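Long-range contacts in monoacylglycerol lipase (Palaeococcus ferrophilus, PDB 6QE2), which hydrolyses monoacylglycerols to glycerol and a free fatty acid, probably by the serine-hydrolase mechanism of the alpha/beta-hydrolase fold: residues E34-A39 and A248-L253; G56-T61 and L164-I169; A97-D102 and H185-R190; D203-P208 and A231-F236. One frame throughout, in Å; residues are numbered along the deposited sequence.

Interaction 1: E34-A39 and A248-L253; sequences ELLNGA and AIVEWL
Val-250 overlaps three side chains of segment 34-39 with its two methyl groups. Val-250 CG2 lies 3.9 Å from Leu-36 CD2. More loosely, Val-250 CG2 rests 4.2 Å from Leu-35 CB. CG1 of the valine meets Ala-39 CB at 3.7 Å. The branch at CB explains the double reach: CG1 stands anti to the backbone N (chi1 179°) while CG2 stands anti to the carbonyl carbon, and a beta-branched residue can offer two methyls without a long, flexible chain. The side chains of Leu-36 and Val-250 run past one another in opposite senses; the same Leu-36 CD2 also meets Leu-253 CD1 at 3.6 Å, about one helical turn further along. Leucine suits this place because a single methyl, CD2, reaches both residues of the partner helix, and Ala-39 offers only its CB, which fits against CG1 of the valine. No hydrogen bond links the two segments; the contact is wholly apolar. The short helical segments run roughly parallel, their axes 10.2 Å apart and crossing at -31°. Ile-249, Trp-252 and Leu-253 lie on strands of the central sheet, Leu-253 on Phe-82 and Val-108. Helix 30-38 and the C-terminal helix 242-256 are thus neighbours packed beside one another against the sheet, as in the layered alpha/beta-hydrolase fold.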
loop_
_atom_site.group_PDB
_atom_site.type_symbol
_atom_site.label_atom_id
_atom_site.label_comp_id
_atom_site.label_asym_id
_atom_site.label_seq_id
_atom_site.Cartn_x
_atom_site.Cartn_y
_atom_site.Cartn_z
ATOM N N GLU A 34 3.466 16.502 -1.684
ATOM C CA GLU A 34 3.398 17.944 -1.890
ATOM C C GLU A 34 1.956 18.436 -1.856
ATOM O O GLU A 34 1.656 19.462 -1.230
ATOM C CB GLU A 34 4.056 18.297 -3.227
ATOM C CG GLU A 34 4.064 19.777 -3.586
ATOM C CD GLU A 34 4.886 20.067 -4.834
ATOM O OE1 GLU A 34 4.384 19.840 -5.957
ATOM O OE2 GLU A 34 6.047 20.504 -4.690
ATOM N N LEU A 35 1.048 17.712 -2.514
ATOM C CA LEU A 35 -0.357 18.107 -2.510
ATOM C C LEU A 35 -0.956 18.022 -1.109
ATOM O O LEU A 35 -1.692 18.919 -0.685
ATOM C CB LEU A 35 -1.150 17.246 -3.496
ATOM C CG LEU A 35 -0.844 17.466 -4.983
ATOM C CD1 LEU A 35 -1.520 16.406 -5.857
ATOM C CD2 LEU A 35 -1.223 18.866 -5.445
ATOM N N LEU A 36 -0.650 16.953 -0.370
ATOM C CA LEU A 36 -1.178 16.825 0.986
ATOM C C LEU A 36 -0.646 17.921 1.900
ATOM O O LEU A 36 -1.389 18.453 2.731
ATOM C CB LEU A 36 -0.838 15.454 1.564
ATOM C CG LEU A 36 -1.573 14.278 0.934
ATOM C CD1 LEU A 36 -1.013 12.958 1.460
ATOM C CD2 LEU A 36 -3.053 14.386 1.226
ATOM N N ASN A 37 0.647 18.240 1.792
ATOM C CA ASN A 37 1.198 19.341 2.578
ATOM C C ASN A 37 0.517 20.650 2.211
ATOM O O ASN A 37 0.206 21.466 3.087
ATOM C CB ASN A 37 2.707 19.471 2.363
ATOM C CG ASN A 37 3.502 18.337 2.984
ATOM O OD1 ASN A 37 4.652 18.114 2.616
ATOM N ND2 ASN A 37 2.899 17.624 3.928
ATOM N N GLY A 38 0.299 20.873 0.912
ATOM C CA GLY A 38 -0.384 22.075 0.461
ATOM C C GLY A 38 -1.798 22.204 0.987
ATOM O O GLY A 38 -2.322 23.315 1.101
ATOM N N ALA A 39 -2.446 21.082 1.283
ATOM C CA ALA A 39 -3.794 21.081 1.833
ATOM C C ALA A 39 -3.825 21.150 3.355
ATOM O O ALA A 39 -4.915 21.215 3.932
ATOM C CB ALA A 39 -4.557 19.840 1.362
ATOM N N ALA A 248 -8.912 13.147 -5.685
ATOM C CA ALA A 248 -9.876 12.391 -4.896
ATOM C C ALA A 248 -9.326 12.057 -3.529
ATOM O O ALA A 248 -10.024 12.101 -2.550
ATOM C CB ALA A 248 -10.271 11.115 -5.608
ATOM N N ILE A 249 -8.061 11.691 -3.484
ATOM C CA ILE A 249 -7.439 11.356 -2.228
ATOM C C ILE A 249 -7.422 12.572 -1.314
ATOM O O ILE A 249 -7.863 12.511 -0.190
ATOM C CB ILE A 249 -6.015 10.839 -2.456
ATOM C CG1 ILE A 249 -6.072 9.448 -3.068
ATOM C CG2 ILE A 249 -5.238 10.805 -1.160
ATOM C CD1 ILE A 249 -4.852 9.092 -3.870
ATOM N N VAL A 250 -6.924 13.689 -1.820
ATOM C CA VAL A 250 -6.855 14.897 -1.017
ATOM C C VAL A 250 -8.233 15.346 -0.558
ATOM O O VAL A 250 -8.434 15.642 0.597
ATOM C CB VAL A 250 -6.146 16.042 -1.746
ATOM C CG1 VAL A 250 -6.132 17.284 -0.880
ATOM C CG2 VAL A 250 -4.729 15.643 -2.097
ATOM N N GLU A 251 -9.181 15.390 -1.476
ATOM C CA GLU A 251 -10.531 15.809 -1.115
ATOM C C GLU A 251 -11.126 14.916 -0.036
ATOM O O GLU A 251 -11.765 15.408 0.900
ATOM C CB GLU A 251 -11.435 15.831 -2.351
ATOM C CG GLU A 251 -11.148 16.986 -3.296
ATOM C CD GLU A 251 -12.132 17.077 -4.449
ATOM O OE1 GLU A 251 -13.065 16.246 -4.515
ATOM O OE2 GLU A 251 -11.971 17.984 -5.290
ATOM N N TRP A 252 -10.935 13.595 -0.147
ATOM C CA TRP A 252 -11.466 12.690 0.867
ATOM C C TRP A 252 -10.824 12.953 2.225
ATOM O O TRP A 252 -11.512 12.995 3.253
ATOM C CB TRP A 252 -11.240 11.238 0.432
ATOM C CG TRP A 252 -11.923 10.194 1.272
ATOM C CD1 TRP A 252 -13.140 9.627 1.036
ATOM C CD2 TRP A 252 -11.408 9.558 2.452
ATOM N NE1 TRP A 252 -13.429 8.695 2.002
ATOM C CE2 TRP A 252 -12.382 8.632 2.884
ATOM C CE3 TRP A 252 -10.227 9.692 3.192
ATOM C CZ2 TRP A 252 -12.212 7.838 4.017
ATOM C CZ3 TRP A 252 -10.055 8.902 4.316
ATOM C CH2 TRP A 252 -11.042 7.987 4.720
ATOM N N LEU A 253 -9.504 13.148 2.247
ATOM C CA LEU A 253 -8.824 13.406 3.510
ATOM C C LEU A 253 -9.257 14.742 4.105
ATOM O O LEU A 253 -9.496 14.840 5.313
ATOM C CB LEU A 253 -7.313 13.361 3.302
ATOM C CG LEU A 253 -6.816 11.927 3.072
ATOM C CD1 LEU A 253 -5.401 11.940 2.535
ATOM C CD2 LEU A 253 -6.899 11.123 4.369
#

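Interaction 2: G56-T61 and L164-I169; sequences GKRGHT and LVHDRI
Arg-58, at the second position of a type II beta turn from Lys-57 to His-60, lays its chain across His-166. Its CB sits over the centre of the imidazole, 3.9 Å from the centroid and 4° off the ring normal, a CH-pi contact; the same CB touches Arg-168 CG. A chi2 of -63° turns CD back to the ring, where it meets His-166 CD2 at 3.7 Å. Beyond it, NE and NH2 grip the carbonyl of Gly-56 side-on, NH2 to O being the shorter bond at 2.8 Å. NH1 binds a water that also donates to Leu-164 O, linking the two segments. Arginine suits the place: its methylenes pack on a ring while its head ties down a loop. Gly-59 follows at positive phi (78°), the usual choice for the third position of such a turn, and a side chain there would run into Arg-168 O; its CA instead makes a CA-H...O contact with that oxygen. Strand 168-170, which pairs with 139-141, begins here. The imidazole is fixed at its rim, where Arg-168 N donates to His-166 ND1 in the ring plane at 3.0 Å.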
loop_
_atom_site.group_PDB
_atom_site.type_symbol
_atom_site.label_atom_id
_atom_site.label_comp_id
_atom_site.label_asym_id
_atom_site.label_seq_id
_atom_site.Cartn_x
_atom_site.Cartn_y
_atom_site.Cartn_z
ATOM N N GLY A 56 18.747 -3.618 5.194
ATOM C CA GLY A 56 18.223 -4.966 5.189
ATOM C C GLY A 56 18.295 -5.599 3.810
ATOM O O GLY A 56 18.297 -4.915 2.777
ATOM N N LYS A 57 18.390 -6.930 3.797
ATOM C CA LYS A 57 18.308 -7.690 2.557
ATOM C C LYS A 57 17.077 -7.271 1.765
ATOM O O LYS A 57 15.981 -7.164 2.322
ATOM C CB LYS A 57 18.242 -9.186 2.870
ATOM C CG LYS A 57 18.165 -10.075 1.641
ATOM C CD LYS A 57 18.069 -11.547 2.020
ATOM C CE LYS A 57 19.102 -11.937 3.063
ATOM N NZ LYS A 57 18.916 -13.357 3.480
ATOM N N ARG A 58 17.263 -7.036 0.467
ATOM C CA ARG A 58 16.188 -6.500 -0.361
ATOM C C ARG A 58 14.994 -7.447 -0.386
ATOM O O ARG A 58 15.136 -8.646 -0.640
ATOM C CB ARG A 58 16.689 -6.249 -1.787
ATOM C CG ARG A 58 17.803 -5.209 -1.917
ATOM C CD ARG A 58 17.348 -3.818 -1.472
ATOM N NE ARG A 58 17.544 -3.622 -0.040
ATOM C CZ ARG A 58 17.306 -2.482 0.604
ATOM N NH1 ARG A 58 16.855 -1.423 -0.053
ATOM N NH2 ARG A 58 17.519 -2.402 1.910
ATOM N N GLY A 59 13.814 -6.902 -0.102
ATOM C CA GLY A 59 12.580 -7.652 -0.179
ATOM C C GLY A 59 12.306 -8.582 0.979
ATOM O O GLY A 59 11.359 -9.373 0.897
ATOM N N HIS A 60 13.123 -8.518 2.018
ATOM C CA HIS A 60 12.949 -9.376 3.169
ATOM C C HIS A 60 12.332 -8.632 4.329
ATOM O O HIS A 60 13.017 -7.929 5.053
ATOM C CB HIS A 60 14.280 -9.966 3.606
ATOM C CG HIS A 60 14.153 -10.979 4.691
ATOM N ND1 HIS A 60 13.153 -11.920 4.709
ATOM C CD2 HIS A 60 14.896 -11.199 5.796
ATOM C CE1 HIS A 60 13.285 -12.681 5.778
ATOM N NE2 HIS A 60 14.337 -12.265 6.453
ATOM N N THR A 61 11.031 -8.821 4.485
ATOM C CA THR A 61 10.232 -8.209 5.533
ATOM C C THR A 61 8.864 -8.894 5.598
ATOM O O THR A 61 8.683 -9.987 5.087
ATOM C CB THR A 61 10.068 -6.690 5.304
ATOM O OG1 THR A 61 9.324 -6.110 6.379
ATOM C CG2 THR A 61 9.385 -6.419 3.993
ATOM N N LEU A 164 16.597 2.482 -6.515
ATOM C CA LEU A 164 16.051 2.061 -5.246
ATOM C C LEU A 164 14.971 0.995 -5.442
ATOM O O LEU A 164 14.600 0.330 -4.493
ATOM C CB LEU A 164 15.484 3.258 -4.494
ATOM C CG LEU A 164 16.531 4.273 -4.057
ATOM C CD1 LEU A 164 15.889 5.451 -3.360
ATOM C CD2 LEU A 164 17.536 3.604 -3.146
ATOM N N VAL A 165 14.467 0.851 -6.668
ATOM C CA VAL A 165 13.448 -0.153 -6.954
ATOM C C VAL A 165 14.145 -1.482 -7.210
ATOM O O VAL A 165 15.182 -1.535 -7.884
ATOM C CB VAL A 165 12.581 0.271 -8.157
ATOM C CG1 VAL A 165 11.760 -0.904 -8.675
ATOM C CG2 VAL A 165 11.663 1.414 -7.768
ATOM N N HIS A 166 13.583 -2.559 -6.664
ATOM C CA HIS A 166 14.138 -3.893 -6.847
ATOM C C HIS A 166 12.997 -4.868 -7.090
ATOM O O HIS A 166 11.824 -4.546 -6.890
ATOM C CB HIS A 166 14.976 -4.332 -5.639
ATOM C CG HIS A 166 14.185 -4.478 -4.374
ATOM N ND1 HIS A 166 13.393 -5.575 -4.112
ATOM C CD2 HIS A 166 14.081 -3.673 -3.289
ATOM C CE1 HIS A 166 12.832 -5.439 -2.923
ATOM N NE2 HIS A 166 13.228 -4.290 -2.407
ATOM N N ASP A 167 13.351 -6.082 -7.515
ATOM C CA ASP A 167 12.361 -7.104 -7.829
ATOM C C ASP A 167 12.439 -8.297 -6.883
ATOM O O ASP A 167 11.995 -9.396 -7.233
ATOM C CB ASP A 167 12.517 -7.560 -9.283
ATOM C CG ASP A 167 13.746 -8.431 -9.506
ATOM O OD1 ASP A 167 14.721 -8.331 -8.729
ATOM O OD2 ASP A 167 13.735 -9.221 -10.471
ATOM N N ARG A 168 12.978 -8.097 -5.690
ATOM C CA ARG A 168 13.176 -9.178 -4.737
ATOM C C ARG A 168 11.983 -9.311 -3.807
ATOM O O ARG A 168 11.364 -8.317 -3.413
ATOM C CB ARG A 168 14.437 -8.945 -3.905
ATOM C CG ARG A 168 15.697 -8.725 -4.718
ATOM C CD ARG A 168 16.253 -10.055 -5.186
ATOM N NE ARG A 168 15.718 -10.420 -6.488
ATOM C CZ ARG A 168 15.721 -11.652 -6.979
ATOM N NH1 ARG A 168 16.215 -12.655 -6.265
ATOM N NH2 ARG A 168 15.219 -11.878 -8.179
ATOM N N ILE A 169 11.674 -10.551 -3.449
ATOM C CA ILE A 169 10.709 -10.852 -2.400
ATOM C C ILE A 169 11.206 -12.097 -1.681
ATOM O O ILE A 169 11.614 -13.070 -2.324
ATOM C CB ILE A 169 9.279 -11.052 -2.952
ATOM C CG1 ILE A 169 8.287 -11.318 -1.813
ATOM C CG2 ILE A 169 9.226 -12.182 -3.991
ATOM C CD1 ILE A 169 6.823 -11.322 -2.263
HETATM O O HOH W 1 16.327 -0.914 -2.948
#

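Interaction 3: A97-D102 and H185-R190; sequences AETRPD and HKEAER
Glu-98 and Arg-190 bury the largest areas here, and Arg-190 meets the backbone carbonyl of Glu-98, not its carboxylate. The guanidinium of Arg-190 lies flat under this carbonyl, whose O sits over its centre, 3.2 Å from CZ; the same oxygen is 3.4 Å from Arg-190 CB. The carbonyl oxygen carries partial negative charge, probably reinforced at the C-terminal end of a helix, so a cation with this oxygen over its face is probably favourable although no hydrogen bond forms. A chi3 of 66° turns NE back toward the Glu-98 carbonyl. Arg-190 NH1 makes a salt bridge with Glu-187 OE1 at 2.9 Å, and NH2 holds a water shared with Thr-99 O. The extended Glu-98 chain runs over the backbone of Glu-187 and Ala-188, CG coming within 3.3 Å of Glu-187 O and OE2 within 3.4 Å of Ala-188 CA. The carboxylates of Glu-98 and Glu-187 approach to 4.4 Å between their OE1 atoms; Arg-95, bridged to both, probably offsets the repulsion. The rigid ring of Pro-101 places CB 3.5 Å from Arg-190 O, beside the turn after the helix. Thus the C-terminal end of helix 88-99 meets the 3-10 turn that follows helix 171-186, with helix 63-77 touching Thr-99 and helix 209-217 packing on Ala-188.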
loop_
_atom_site.group_PDB
_atom_site.type_symbol
_atom_site.label_atom_id
_atom_site.label_comp_id
_atom_site.label_asym_id
_atom_site.label_seq_id
_atom_site.Cartn_x
_atom_site.Cartn_y
_atom_site.Cartn_z
ATOM N N ALA A 97 -6.027 -1.257 9.910
ATOM C CA ALA A 97 -7.358 -0.805 10.295
ATOM C C ALA A 97 -8.184 -1.920 10.914
ATOM O O ALA A 97 -9.103 -1.643 11.694
ATOM C CB ALA A 97 -8.083 -0.216 9.081
ATOM N N GLU A 98 -7.855 -3.176 10.604
ATOM C CA GLU A 98 -8.563 -4.316 11.168
ATOM C C GLU A 98 -8.012 -4.717 12.530
ATOM O O GLU A 98 -8.778 -5.088 13.425
ATOM C CB GLU A 98 -8.485 -5.490 10.197
ATOM C CG GLU A 98 -9.399 -5.295 9.013
ATOM C CD GLU A 98 -9.183 -6.289 7.903
ATOM O OE1 GLU A 98 -8.212 -7.068 7.957
ATOM O OE2 GLU A 98 -10.000 -6.285 6.964
ATOM N N THR A 99 -6.693 -4.647 12.710
ATOM C CA THR A 99 -6.058 -5.157 13.920
ATOM C C THR A 99 -5.759 -4.088 14.965
ATOM O O THR A 99 -5.556 -4.435 16.133
ATOM C CB THR A 99 -4.761 -5.884 13.561
ATOM O OG1 THR A 99 -3.898 -4.985 12.863
ATOM C CG2 THR A 99 -5.056 -7.098 12.672
ATOM N N ARG A 100 -5.701 -2.815 14.574
ATOM C CA ARG A 100 -5.627 -1.683 15.499
ATOM C C ARG A 100 -6.783 -0.730 15.196
ATOM O O ARG A 100 -6.563 0.436 14.844
ATOM C CB ARG A 100 -4.289 -0.956 15.380
ATOM C CG ARG A 100 -3.071 -1.708 15.910
ATOM C CD ARG A 100 -2.549 -2.779 14.933
ATOM N NE ARG A 100 -1.131 -3.077 15.160
ATOM C CZ ARG A 100 -0.514 -4.181 14.738
ATOM N NH1 ARG A 100 -1.184 -5.109 14.060
ATOM N NH2 ARG A 100 0.780 -4.360 14.993
ATOM N N PRO A 101 -8.032 -1.193 15.334
ATOM C CA PRO A 101 -9.159 -0.462 14.725
ATOM C C PRO A 101 -9.374 0.931 15.277
ATOM O O PRO A 101 -9.894 1.793 14.555
ATOM C CB PRO A 101 -10.370 -1.362 15.017
ATOM C CG PRO A 101 -9.819 -2.656 15.492
ATOM C CD PRO A 101 -8.481 -2.388 16.070
ATOM N N ASP A 102 -9.055 1.149 16.541
ATOM C CA ASP A 102 -9.309 2.436 17.167
ATOM C C ASP A 102 -8.145 3.414 17.155
ATOM O O ASP A 102 -8.240 4.473 17.742
ATOM C CB ASP A 102 -9.772 2.222 18.612
ATOM C CG ASP A 102 -10.985 1.315 18.713
ATOM O OD1 ASP A 102 -11.906 1.455 17.898
ATOM O OD2 ASP A 102 -11.024 0.465 19.613
ATOM N N HIS A 185 -9.918 -10.100 4.075
ATOM C CA HIS A 185 -11.330 -10.325 3.812
ATOM C C HIS A 185 -12.041 -10.886 5.036
ATOM O O HIS A 185 -13.150 -10.450 5.364
ATOM C CB HIS A 185 -11.480 -11.254 2.615
ATOM C CG HIS A 185 -11.017 -10.651 1.327
ATOM N ND1 HIS A 185 -11.761 -9.722 0.633
ATOM C CD2 HIS A 185 -9.886 -10.841 0.608
ATOM C CE1 HIS A 185 -11.111 -9.368 -0.463
ATOM N NE2 HIS A 185 -9.970 -10.034 -0.500
ATOM N N LYS A 186 -11.410 -11.832 5.738
ATOM C CA LYS A 186 -12.069 -12.488 6.865
ATOM C C LYS A 186 -12.382 -11.506 7.987
ATOM O O LYS A 186 -13.418 -11.629 8.654
ATOM C CB LYS A 186 -11.205 -13.634 7.389
ATOM C CG LYS A 186 -11.177 -14.841 6.476
ATOM C CD LYS A 186 -10.307 -15.947 7.047
ATOM C CE LYS A 186 -10.304 -17.160 6.135
ATOM N NZ LYS A 186 -9.394 -18.230 6.634
ATOM N N GLU A 187 -11.506 -10.524 8.211
ATOM C CA GLU A 187 -11.638 -9.590 9.320
ATOM C C GLU A 187 -12.180 -8.229 8.891
ATOM O O GLU A 187 -12.026 -7.251 9.632
ATOM C CB GLU A 187 -10.290 -9.431 10.026
ATOM C CG GLU A 187 -9.706 -10.748 10.506
ATOM C CD GLU A 187 -8.461 -10.579 11.357
ATOM O OE1 GLU A 187 -8.089 -9.428 11.672
ATOM O OE2 GLU A 187 -7.848 -11.609 11.711
ATOM N N ALA A 188 -12.834 -8.157 7.727
ATOM C CA ALA A 188 -13.293 -6.877 7.189
ATOM C C ALA A 188 -14.210 -6.147 8.166
ATOM O O ALA A 188 -14.174 -4.912 8.257
ATOM C CB ALA A 188 -14.006 -7.101 5.856
ATOM N N GLU A 189 -15.028 -6.890 8.913
ATOM C CA GLU A 189 -15.967 -6.280 9.848
ATOM C C GLU A 189 -15.288 -5.624 11.046
ATOM O O GLU A 189 -15.958 -4.902 11.793
ATOM C CB GLU A 189 -16.982 -7.319 10.328
ATOM C CG GLU A 189 -17.811 -7.903 9.201
ATOM C CD GLU A 189 -19.101 -8.546 9.679
ATOM O OE1 GLU A 189 -19.265 -8.729 10.903
ATOM O OE2 GLU A 189 -19.955 -8.862 8.824
ATOM N N ARG A 190 -13.994 -5.859 11.260
ATOM C CA ARG A 190 -13.294 -5.239 12.379
ATOM C C ARG A 190 -12.986 -3.765 12.139
ATOM O O ARG A 190 -12.713 -3.040 13.101
ATOM C CB ARG A 190 -11.989 -5.985 12.669
ATOM C CG ARG A 190 -12.183 -7.439 13.044
ATOM C CD ARG A 190 -10.872 -8.097 13.467
ATOM N NE ARG A 190 -10.332 -7.546 14.705
ATOM C CZ ARG A 190 -9.088 -7.749 15.129
ATOM N NH1 ARG A 190 -8.254 -8.488 14.409
ATOM N NH2 ARG A 190 -8.674 -7.214 16.272
HETATM O O HOH W 2 -5.790 -7.141 17.100
#

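Interaction 4: D203-P208 and A231-F236; sequences DIITPP and AYHEIF
Asp-203 and His-233 both carry CG anti to the backbone N (chi1 -175° and -178°), and these torsions set the start of each flat group, carboxylate and imidazole. His-233 ND1 donates to Asp-203 OD2 at 2.9 Å with an N-H...O angle of 160°; the acceptor lies close to the ring plane, and the nitrogen arrives on the syn side of the carboxylate. A second donor, Thr-206 OG1, reaches the same OD2 at 2.7 Å from the opposite face of the carboxylate plane. The other oxygen, OD1, takes the backbone N of Thr-206 at 3.0 Å, an Asx motif, and a weak bond from Ile-205 N. An aspartate is short enough to be held this firmly by its own loop while still presenting OD2 to the histidine. Ile-205 covers one face of the imidazole: its CG2 stands 3.8 Å from the centroid, almost on the normal, and CD1 touches His-233 CB at 3.6 Å. A branched apolar residue thus probably limits the ring's tilt without competing for its nitrogens. The other ring nitrogen, NE2, is hydrogen-bonded to Ser-87 OG and to a bound glycerol, and a lauryl dimethylamine-N-oxide touches Ile-205 and Thr-206. The geometry is consistent with the Ser-His-Asp catalytic triad of alpha/beta-hydrolases, whose acid and histidine sit on loops after strands 195-200 and 223-228.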
loop_
_atom_site.group_PDB
_atom_site.type_symbol
_atom_site.label_atom_id
_atom_site.label_comp_id
_atom_site.label_asym_id
_atom_site.label_seq_id
_atom_site.Cartn_x
_atom_site.Cartn_y
_atom_site.Cartn_z
ATOM N N ASP A 203 -6.360 -3.208 -13.999
ATOM C CA ASP A 203 -5.274 -3.694 -13.160
ATOM C C ASP A 203 -5.315 -5.220 -13.092
ATOM O O ASP A 203 -6.306 -5.798 -12.635
ATOM C CB ASP A 203 -5.428 -3.075 -11.771
ATOM C CG ASP A 203 -4.287 -3.396 -10.828
ATOM O OD1 ASP A 203 -3.381 -4.182 -11.176
ATOM O OD2 ASP A 203 -4.305 -2.833 -9.714
ATOM N N ILE A 204 -4.258 -5.877 -13.568
ATOM C CA ILE A 204 -4.120 -7.322 -13.398
ATOM C C ILE A 204 -3.070 -7.695 -12.362
ATOM O O ILE A 204 -2.927 -8.887 -12.048
ATOM C CB ILE A 204 -3.848 -8.041 -14.737
ATOM C CG1 ILE A 204 -2.639 -7.462 -15.461
ATOM C CG2 ILE A 204 -5.076 -7.964 -15.635
ATOM C CD1 ILE A 204 -2.458 -8.072 -16.841
ATOM N N ILE A 205 -2.324 -6.729 -11.829
ATOM C CA ILE A 205 -1.390 -7.042 -10.754
ATOM C C ILE A 205 -2.154 -7.284 -9.457
ATOM O O ILE A 205 -1.876 -8.240 -8.721
ATOM C CB ILE A 205 -0.364 -5.902 -10.602
ATOM C CG1 ILE A 205 0.518 -5.811 -11.848
ATOM C CG2 ILE A 205 0.485 -6.116 -9.359
ATOM C CD1 ILE A 205 1.386 -4.586 -11.900
ATOM N N THR A 206 -3.123 -6.419 -9.153
ATOM C CA THR A 206 -4.066 -6.611 -8.051
ATOM C C THR A 206 -5.454 -6.452 -8.655
ATOM O O THR A 206 -5.958 -5.330 -8.784
ATOM C CB THR A 206 -3.829 -5.612 -6.915
ATOM O OG1 THR A 206 -3.809 -4.283 -7.445
ATOM C CG2 THR A 206 -2.502 -5.875 -6.211
ATOM N N PRO A 207 -6.073 -7.540 -9.086
ATOM C CA PRO A 207 -7.395 -7.439 -9.715
ATOM C C PRO A 207 -8.367 -6.656 -8.860
ATOM O O PRO A 207 -8.533 -6.958 -7.702
ATOM C CB PRO A 207 -7.831 -8.891 -9.831
ATOM C CG PRO A 207 -6.550 -9.617 -10.014
ATOM C CD PRO A 207 -5.558 -8.914 -9.134
ATOM N N PRO A 208 -9.050 -5.688 -9.454
ATOM C CA PRO A 208 -9.982 -4.834 -8.710
ATOM C C PRO A 208 -11.136 -5.528 -7.990
ATOM O O PRO A 208 -11.622 -4.968 -7.034
ATOM C CB PRO A 208 -10.502 -3.854 -9.767
ATOM C CG PRO A 208 -10.124 -4.428 -11.075
ATOM C CD PRO A 208 -8.899 -5.252 -10.848
ATOM N N ALA A 231 -7.430 2.329 -16.180
ATOM C CA ALA A 231 -6.136 2.498 -15.538
ATOM C C ALA A 231 -5.542 1.150 -15.149
ATOM O O ALA A 231 -6.259 0.179 -14.894
ATOM C CB ALA A 231 -6.260 3.395 -14.303
ATOM N N TYR A 232 -4.213 1.101 -15.114
ATOM C CA TYR A 232 -3.475 -0.081 -14.699
ATOM C C TYR A 232 -3.292 -0.055 -13.177
ATOM O O TYR A 232 -4.070 0.571 -12.447
ATOM C CB TYR A 232 -2.127 -0.141 -15.428
ATOM C CG TYR A 232 -2.210 -0.502 -16.899
ATOM C CD1 TYR A 232 -3.430 -0.739 -17.514
ATOM C CD2 TYR A 232 -1.057 -0.610 -17.666
ATOM C CE1 TYR A 232 -3.498 -1.065 -18.859
ATOM C CE2 TYR A 232 -1.116 -0.941 -19.008
ATOM C CZ TYR A 232 -2.334 -1.165 -19.599
ATOM O OH TYR A 232 -2.393 -1.495 -20.939
ATOM N N HIS A 233 -2.257 -0.747 -12.687
ATOM C CA HIS A 233 -2.033 -0.907 -11.251
ATOM C C HIS A 233 -1.684 0.416 -10.579
ATOM O O HIS A 233 -2.166 0.705 -9.476
ATOM C CB HIS A 233 -0.923 -1.932 -11.037
ATOM C CG HIS A 233 -0.620 -2.227 -9.599
ATOM N ND1 HIS A 233 -1.549 -2.766 -8.735
ATOM C CD2 HIS A 233 0.521 -2.083 -8.882
ATOM C CE1 HIS A 233 -0.996 -2.934 -7.545
ATOM N NE2 HIS A 233 0.258 -2.522 -7.607
ATOM N N GLU A 234 -0.842 1.223 -11.214
ATOM C CA GLU A 234 -0.466 2.531 -10.680
ATOM C C GLU A 234 -1.295 3.592 -11.391
ATOM O O GLU A 234 -1.106 3.840 -12.587
ATOM C CB GLU A 234 1.026 2.786 -10.853
ATOM C CG GLU A 234 1.872 1.905 -9.969
ATOM C CD GLU A 234 3.350 2.203 -10.068
ATOM O OE1 GLU A 234 3.728 3.140 -10.802
ATOM O OE2 GLU A 234 4.136 1.492 -9.410
ATOM N N ILE A 235 -2.227 4.200 -10.657
ATOM C CA ILE A 235 -3.027 5.289 -11.209
ATOM C C ILE A 235 -2.317 6.630 -11.077
ATOM O O ILE A 235 -2.705 7.588 -11.766
ATOM C CB ILE A 235 -4.412 5.319 -10.530
ATOM C CG1 ILE A 235 -4.987 3.904 -10.440
ATOM C CG2 ILE A 235 -5.396 6.190 -11.308
ATOM C CD1 ILE A 235 -6.183 3.781 -9.523
ATOM N N PHE A 236 -1.259 6.706 -10.254
ATOM C CA PHE A 236 -0.628 7.976 -9.879
ATOM C C PHE A 236 -0.181 8.786 -11.085
ATOM O O PHE A 236 -0.287 10.020 -11.083
ATOM C CB PHE A 236 0.584 7.726 -8.978
ATOM C CG PHE A 236 0.261 7.024 -7.700
ATOM C CD1 PHE A 236 0.241 5.642 -7.639
ATOM C CD2 PHE A 236 -0.001 7.748 -6.547
ATOM C CE1 PHE A 236 -0.051 4.991 -6.456
ATOM C CE2 PHE A 236 -0.297 7.104 -5.362
ATOM C CZ PHE A 236 -0.324 5.721 -5.316
#

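How the interactions relate
Interaction 4 lies at the probable active site, and the other three stand around it at 21 to 24 Å between centres. Interactions 1 and 2 lie on opposite sides of the chain's centre, with their own centres about 29 Å apart. Interaction 1 comes within about 5 Å of interaction 4 at the nearest atoms, and its closing helix 242-256 follows the loop that carries His-233. Interaction 2 is about 8 Å from interaction 4 at the nearest atoms; a lauryl dimethylamine-N-oxide touches Ile-169 there, as one touches Ile-205 and Thr-206. Interactions 2 and 3 are joined in the chain because strand 168-170 leads into helix 171-186. Helix 88-99, ending at interaction 3, starts just after Ser-87.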